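Local coordinates for sister chromatid cohesion protein 2 (Saccharomyces cerevisiae, PDB 4XDN) that forms a complex with SCC4 that is required for stable association of cohesin with chromatin, supporting sister chromatid cohesion, at residues B[20-23]-B[24-27]. Residues are numbered along the deposited sequence; the frame is centred on the assembly and turned at random.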
loop_
_atom_site.group_PDB
_atom_site.type_symbol
_atom_site.label_atom_id
_atom_site.label_comp_id
_atom_site.label_asym_id
_atom_site.label_seq_id
_atom_site.Cartn_x
_atom_site.Cartn_y
_atom_site.Cartn_z
ATOM N N MET B 20 -33.026 -39.391 9.748
ATOM C CA MET B 20 -33.355 -40.076 8.504
ATOM C C MET B 20 -32.096 -40.433 7.723
ATOM O O MET B 20 -31.051 -39.802 7.886
ATOM C CB MET B 20 -34.276 -39.209 7.642
ATOM C CG MET B 20 -34.643 -39.842 6.306
ATOM S SD MET B 20 -35.945 -38.961 5.427
ATOM C CE MET B 20 -35.141 -37.398 5.114
ATOM N N SER B 21 -32.207 -41.449 6.874
ATOM C CA SER B 21 -31.084 -41.911 6.068
ATOM C C SER B 21 -31.040 -41.202 4.716
ATOM O O SER B 21 -32.070 -40.796 4.179
ATOM C CB SER B 21 -31.167 -43.423 5.863
ATOM O OG SER B 21 -30.024 -43.905 5.181
ATOM N N TYR B 22 -29.835 -41.061 4.176
ATOM C CA TYR B 22 -29.634 -40.415 2.886
ATOM C C TYR B 22 -28.288 -40.851 2.303
ATOM O O TYR B 22 -27.453 -41.395 3.024
ATOM C CB TYR B 22 -29.699 -38.893 3.033
ATOM C CG TYR B 22 -28.810 -38.351 4.126
ATOM C CD1 TYR B 22 -27.454 -38.163 3.912
ATOM C CD2 TYR B 22 -29.328 -38.029 5.373
ATOM C CE1 TYR B 22 -26.635 -37.671 4.906
ATOM C CE2 TYR B 22 -28.513 -37.533 6.377
ATOM C CZ TYR B 22 -27.167 -37.357 6.135
ATOM O OH TYR B 22 -26.342 -36.867 7.120
ATOM N N PRO B 23 -28.077 -40.623 0.995
ATOM C CA PRO B 23 -26.828 -41.062 0.354
ATOM C C PRO B 23 -25.575 -40.464 0.990
ATOM O O PRO B 23 -25.520 -39.258 1.231
ATOM C CB PRO B 23 -26.984 -40.570 -1.090
ATOM C CG PRO B 23 -28.449 -40.433 -1.294
ATOM C CD PRO B 23 -29.005 -40.011 0.027
ATOM N N GLY B 24 -24.586 -41.310 1.258
ATOM C CA GLY B 24 -23.310 -40.861 1.786
ATOM C C GLY B 24 -23.259 -40.791 3.301
ATOM O O GLY B 24 -22.192 -40.571 3.874
ATOM N N LYS B 25 -24.404 -40.982 3.950
ATOM C CA LYS B 25 -24.491 -40.865 5.404
ATOM C C LYS B 25 -23.562 -41.847 6.114
ATOM O O LYS B 25 -23.085 -41.572 7.215
ATOM C CB LYS B 25 -25.930 -41.087 5.874
ATOM C CG LYS B 25 -26.174 -40.642 7.307
ATOM C CD LYS B 25 -27.560 -41.025 7.797
ATOM C CE LYS B 25 -27.884 -40.331 9.111
ATOM N NZ LYS B 25 -28.595 -41.227 10.060
ATOM N N ASP B 26 -23.311 -42.991 5.482
ATOM C CA ASP B 26 -22.409 -43.997 6.039
ATOM C C ASP B 26 -20.983 -43.810 5.525
ATOM O O ASP B 26 -20.050 -44.444 6.018
ATOM C CB ASP B 26 -22.910 -45.409 5.713
ATOM C CG ASP B 26 -23.123 -45.632 4.225
ATOM O OD1 ASP B 26 -22.189 -45.381 3.434
ATOM O OD2 ASP B 26 -24.233 -46.061 3.845
ATOM N N LYS B 27 -20.821 -42.942 4.530
ATOM C CA LYS B 27 -19.504 -42.650 3.976
ATOM C C LYS B 27 -18.793 -41.604 4.820
ATOM O O LYS B 27 -19.389 -41.002 5.714
ATOM C CB LYS B 27 -19.618 -42.162 2.530
ATOM C CG LYS B 27 -20.277 -43.150 1.581
ATOM C CD LYS B 27 -19.483 -44.440 1.479
ATOM C CE LYS B 27 -20.066 -45.364 0.423
ATOM N NZ LYS B 27 -19.399 -46.695 0.417
HETATM O O HOH W 1 -25.961 -44.227 3.989
#
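One face of the Tyr22 ring carries the aliphatic chain of Lys25. The CB methylene of Lys25 sits 3.9 Å from the centroid of the Tyr22 ring, 22° off the normal, which meets the geometry of a CH-pi contact, with CB displaced toward the rim. From there the chain crosses the ring at roughly a right angle to the tyrosine side chain: CG of Lys25 lies 3.6 Å from CZ of Tyr22, and CD of Lys25 passes close to CE2. The ring's stance follows from a chi1 of 51°, which tucks CG of Tyr22 between its own N and carbonyl carbon. Elsewhere the ring packs on an aromatic side chain of the partner protein chain. Beyond the ring, CE of Lys25 comes 3.4 Å from Met20 O, and Lys25 NZ is hydrogen-bonded to Asn18 O in the helix 16-19. The backbone brings the two residues together through a type II beta turn from Tyr22 to Lys25, closed by Lys25 N donating to Tyr22 O at 3.2 Å, with an N-H...O angle of 157°. Gly24 takes its third position with positive phi, as is usual for glycine in a type II turn. A type I turn, Gly24 to Lys27, follows directly; a water donates to Asp26 OD2 at 2.5 Å and makes weak bonds to Tyr22 O and Asp26 N, linking the two turns. In this SCC4-binding N-terminal region, which is mostly extended, the contact thus folds a short loop locally: methylenes, not the ammonium, meet the aromatic face, while the ammonium's hydrogen bond goes to Asn18 O.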